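Local coordinates for response regulator receiver domain protein (CheY) (Rhodospirillum rubrum, PDB 3HEB) that probably acts as a phosphorylation-dependent switch in two-component signalling, its receiver domain accepting a phosphoryl group from a partner histidine kinase, at residues V5-A17 / R59-D71. Sequence-based numbering, arbitrary orientation.
Sequences VTIVMIEDDLGHA and RAQLVLLDLNLPD. With PO4 (phosphate ion), chain C.
Glu11 and Asp66 each carry CG trans to the backbone N (chi1 173° in Glu11), and Glu11 then bends at chi2 (66°), which brings the two carboxylates together with their planes 32° apart. Glu11 OE2 and Asp66 OD2 are two acceptors 3.1 Å apart with no hydrogen bond between them; a water lies within hydrogen-bonding distance of both oxygens, and Lys118 forms a salt bridge with Glu11 and a long, weak ion pair with Asp66. Glu11 OE2 also accepts from Asp13 N through its anti lone pair, and Asp66 OD1 is hydrogen-bonded to Thr96 OG1. Asp12 adds a third acid, its OD1 3.4 Å from Asp66 OD2, while its CB packs on Pro70 CD at 3.5 Å.

Leading up to this acidic cluster, strands 6-10 and 61-65 run parallel, joined by six backbone hydrogen bonds from Thr6 N to Ala60 O through Asp66 N to Ile10 O. Branched aliphatic residues suit the buried strands: Ile10 CG2 lies 3.5 Å from Leu65 CD1 and also meets Leu69, whereas Ile7 CG2 touches Leu64 CD2 on the other face.

Acids clustered at the C-terminal ends of adjacent central strands, with Asp66 the predicted phosphorylation site, unmodified here, are typical of the phosphoacceptor pocket of CheY-like receiver domains.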
# COMPACT_ATOMS: atom_id res chain seq x y z
N VAL A 5 -0.94 6.87 -15.86
CA VAL A 5 -0.62 5.77 -14.89
C VAL A 5 -0.88 4.40 -15.52
O VAL A 5 -2.00 4.09 -15.95
CB VAL A 5 -1.47 5.90 -13.61
CG1 VAL A 5 -1.02 4.87 -12.57
CG2 VAL A 5 -1.35 7.31 -13.06
N THR A 6 0.16 3.58 -15.59
CA THR A 6 0.04 2.26 -16.18
C THR A 6 0.01 1.15 -15.13
O THR A 6 0.80 1.15 -14.18
CB THR A 6 1.22 1.96 -17.11
OG1 THR A 6 2.44 2.04 -16.36
CG2 THR A 6 1.29 2.95 -18.24
N ILE A 7 -0.90 0.20 -15.30
CA ILE A 7 -0.98 -0.94 -14.40
C ILE A 7 -0.24 -2.09 -15.06
O ILE A 7 -0.58 -2.48 -16.17
CB ILE A 7 -2.44 -1.35 -14.14
CG1 ILE A 7 -3.18 -0.20 -13.45
CG2 ILE A 7 -2.48 -2.61 -13.30
CD1 ILE A 7 -4.65 -0.44 -13.27
N VAL A 8 0.81 -2.59 -14.41
CA VAL A 8 1.58 -3.69 -14.96
C VAL A 8 1.18 -4.97 -14.24
O VAL A 8 1.49 -5.15 -13.06
CB VAL A 8 3.10 -3.48 -14.78
CG1 VAL A 8 3.85 -4.67 -15.32
CG2 VAL A 8 3.55 -2.21 -15.49
N MSE A 9 0.47 -5.86 -14.94
CA MSE A 9 0.03 -7.11 -14.33
C MSE A 9 0.98 -8.27 -14.64
O MSE A 9 1.15 -8.66 -15.79
CB MSE A 9 -1.39 -7.45 -14.81
CG MSE A 9 -1.96 -8.76 -14.29
SE MSE A 9 -3.72 -8.98 -14.69
CE MSE A 9 -3.64 -9.10 -16.46
N ILE A 10 1.61 -8.79 -13.59
CA ILE A 10 2.54 -9.92 -13.72
C ILE A 10 1.85 -11.17 -13.14
O ILE A 10 1.91 -11.45 -11.94
CB ILE A 10 3.86 -9.64 -12.97
CG1 ILE A 10 4.47 -8.32 -13.47
CG2 ILE A 10 4.85 -10.80 -13.20
CD1 ILE A 10 5.70 -7.86 -12.69
N GLU A 11 1.18 -11.90 -14.02
CA GLU A 11 0.44 -13.09 -13.63
C GLU A 11 0.59 -14.12 -14.75
O GLU A 11 0.46 -13.77 -15.92
CB GLU A 11 -1.03 -12.71 -13.43
CG GLU A 11 -1.97 -13.87 -13.18
CD GLU A 11 -1.70 -14.57 -11.87
OE1 GLU A 11 -1.96 -13.97 -10.81
OE2 GLU A 11 -1.23 -15.73 -11.90
N ASP A 12 0.85 -15.37 -14.39
CA ASP A 12 1.02 -16.44 -15.38
C ASP A 12 -0.23 -17.29 -15.54
O ASP A 12 -0.40 -17.95 -16.57
CB ASP A 12 2.17 -17.36 -14.97
CG ASP A 12 1.85 -18.14 -13.71
OD1 ASP A 12 1.36 -17.51 -12.74
OD2 ASP A 12 2.09 -19.36 -13.70
N ASP A 13 -1.09 -17.30 -14.53
CA ASP A 13 -2.33 -18.07 -14.60
C ASP A 13 -3.24 -17.26 -15.49
O ASP A 13 -3.70 -16.18 -15.11
CB ASP A 13 -2.97 -18.24 -13.23
CG ASP A 13 -4.19 -19.15 -13.26
OD1 ASP A 13 -4.31 -20.03 -12.39
OD2 ASP A 13 -5.04 -18.98 -14.16
N LEU A 14 -3.51 -17.78 -16.68
CA LEU A 14 -4.35 -17.08 -17.64
C LEU A 14 -5.76 -16.91 -17.15
O LEU A 14 -6.46 -15.97 -17.53
CB LEU A 14 -4.32 -17.81 -18.97
CG LEU A 14 -2.94 -17.76 -19.63
CD1 LEU A 14 -3.01 -18.46 -20.99
CD2 LEU A 14 -2.50 -16.31 -19.80
N GLY A 15 -6.20 -17.82 -16.29
CA GLY A 15 -7.54 -17.69 -15.78
C GLY A 15 -7.65 -16.53 -14.82
O GLY A 15 -8.61 -15.77 -14.87
N HIS A 16 -6.66 -16.39 -13.94
CA HIS A 16 -6.66 -15.29 -12.99
C HIS A 16 -6.38 -13.99 -13.69
O HIS A 16 -6.95 -12.95 -13.36
CB HIS A 16 -5.61 -15.53 -11.90
CG HIS A 16 -5.91 -16.69 -11.02
ND1 HIS A 16 -5.16 -16.99 -9.89
CD2 HIS A 16 -6.85 -17.67 -11.10
CE1 HIS A 16 -5.63 -18.09 -9.33
NE2 HIS A 16 -6.65 -18.52 -10.05
N ALA A 17 -5.49 -14.03 -14.68
CA ALA A 17 -5.15 -12.83 -15.42
C ALA A 17 -6.38 -12.21 -16.07
O ALA A 17 -6.53 -11.00 -16.07
CB ALA A 17 -4.10 -13.14 -16.48
N ARG A 59 8.28 7.08 -14.84
CA ARG A 59 7.02 6.39 -15.11
C ARG A 59 6.15 6.34 -13.87
O ARG A 59 6.63 6.25 -12.73
CB ARG A 59 7.26 4.96 -15.58
CG ARG A 59 7.66 4.80 -17.03
CD ARG A 59 7.89 3.32 -17.32
NE ARG A 59 8.12 3.04 -18.73
CZ ARG A 59 8.46 1.84 -19.20
NH1 ARG A 59 8.64 0.82 -18.37
NH2 ARG A 59 8.63 1.67 -20.51
N ALA A 60 4.84 6.38 -14.10
CA ALA A 60 3.87 6.30 -13.03
C ALA A 60 3.20 4.97 -13.29
O ALA A 60 2.37 4.86 -14.19
CB ALA A 60 2.87 7.45 -13.12
N GLN A 61 3.55 3.96 -12.50
CA GLN A 61 3.00 2.62 -12.70
C GLN A 61 2.75 1.85 -11.40
O GLN A 61 3.50 1.99 -10.44
CB GLN A 61 3.96 1.83 -13.58
CG GLN A 61 5.39 1.95 -13.07
CD GLN A 61 6.41 1.30 -13.97
OE1 GLN A 61 6.14 1.03 -15.13
NE2 GLN A 61 7.60 1.07 -13.43
N LEU A 62 1.69 1.05 -11.39
CA LEU A 62 1.36 0.21 -10.25
C LEU A 62 1.60 -1.20 -10.76
O LEU A 62 1.24 -1.52 -11.89
CB LEU A 62 -0.12 0.36 -9.85
CG LEU A 62 -0.60 -0.68 -8.83
CD1 LEU A 62 -0.59 -0.08 -7.43
CD2 LEU A 62 -1.99 -1.13 -9.16
N VAL A 63 2.21 -2.05 -9.94
CA VAL A 63 2.46 -3.41 -10.38
C VAL A 63 1.76 -4.48 -9.55
O VAL A 63 1.87 -4.52 -8.32
CB VAL A 63 3.97 -3.72 -10.40
CG1 VAL A 63 4.68 -2.74 -11.33
CG2 VAL A 63 4.54 -3.61 -9.02
N LEU A 64 1.02 -5.34 -10.25
CA LEU A 64 0.33 -6.46 -9.63
C LEU A 64 1.28 -7.62 -9.84
O LEU A 64 1.65 -7.93 -10.97
CB LEU A 64 -1.00 -6.76 -10.32
CG LEU A 64 -2.19 -6.05 -9.69
CD1 LEU A 64 -2.32 -6.48 -8.23
CD2 LEU A 64 -1.98 -4.54 -9.80
N LEU A 65 1.67 -8.28 -8.76
CA LEU A 65 2.62 -9.37 -8.87
C LEU A 65 2.22 -10.64 -8.14
O LEU A 65 1.91 -10.62 -6.95
CB LEU A 65 3.99 -8.89 -8.38
CG LEU A 65 5.20 -9.84 -8.39
CD1 LEU A 65 5.60 -10.21 -9.81
CD2 LEU A 65 6.36 -9.17 -7.66
N ASP A 66 2.22 -11.74 -8.88
CA ASP A 66 1.94 -13.05 -8.32
C ASP A 66 3.33 -13.56 -8.01
O ASP A 66 4.24 -13.35 -8.80
CB ASP A 66 1.26 -13.94 -9.36
CG ASP A 66 0.98 -15.34 -8.84
OD1 ASP A 66 0.85 -15.50 -7.61
OD2 ASP A 66 0.86 -16.28 -9.66
N LEU A 67 3.51 -14.20 -6.86
CA LEU A 67 4.82 -14.71 -6.46
C LEU A 67 5.15 -16.02 -7.17
O LEU A 67 6.32 -16.39 -7.32
CB LEU A 67 4.87 -14.94 -4.96
CG LEU A 67 4.50 -13.77 -4.04
CD1 LEU A 67 4.29 -14.31 -2.65
CD2 LEU A 67 5.60 -12.69 -4.07
N ASN A 68 4.10 -16.71 -7.60
CA ASN A 68 4.25 -18.00 -8.26
C ASN A 68 4.32 -17.91 -9.79
O ASN A 68 3.32 -18.11 -10.49
CB ASN A 68 3.12 -18.93 -7.82
CG ASN A 68 2.94 -18.95 -6.30
OD1 ASN A 68 3.91 -19.15 -5.56
ND2 ASN A 68 1.71 -18.75 -5.84
N LEU A 69 5.51 -17.62 -10.29
CA LEU A 69 5.75 -17.50 -11.71
C LEU A 69 6.48 -18.75 -12.22
O LEU A 69 7.15 -19.44 -11.45
CB LEU A 69 6.57 -16.25 -12.00
CG LEU A 69 5.85 -14.98 -11.52
CD1 LEU A 69 6.76 -13.77 -11.65
CD2 LEU A 69 4.55 -14.79 -12.32
N PRO A 70 6.35 -19.05 -13.53
CA PRO A 70 6.97 -20.21 -14.17
C PRO A 70 8.49 -20.20 -14.37
O PRO A 70 9.12 -21.26 -14.38
CB PRO A 70 6.23 -20.29 -15.50
CG PRO A 70 6.03 -18.86 -15.83
CD PRO A 70 5.55 -18.29 -14.51
N ASP A 71 9.07 -19.02 -14.53
CA ASP A 71 10.50 -18.93 -14.76
C ASP A 71 11.31 -18.41 -13.59
O ASP A 71 12.54 -18.49 -13.60
CB ASP A 71 10.76 -18.08 -16.00
CG ASP A 71 10.12 -16.71 -15.91
OD1 ASP A 71 9.35 -16.47 -14.95
OD2 ASP A 71 10.39 -15.86 -16.80
P PO4 C . -8.67 -20.34 -7.29
O1 PO4 C . -10.26 -20.25 -7.35
O2 PO4 C . -8.08 -20.70 -8.72
O3 PO4 C . -8.08 -18.95 -6.83
O4 PO4 C . -8.24 -21.46 -6.26
O HOH W 1 -0.70 -17.95 -10.68
O HOH W 2 3.96 -20.72 -12.27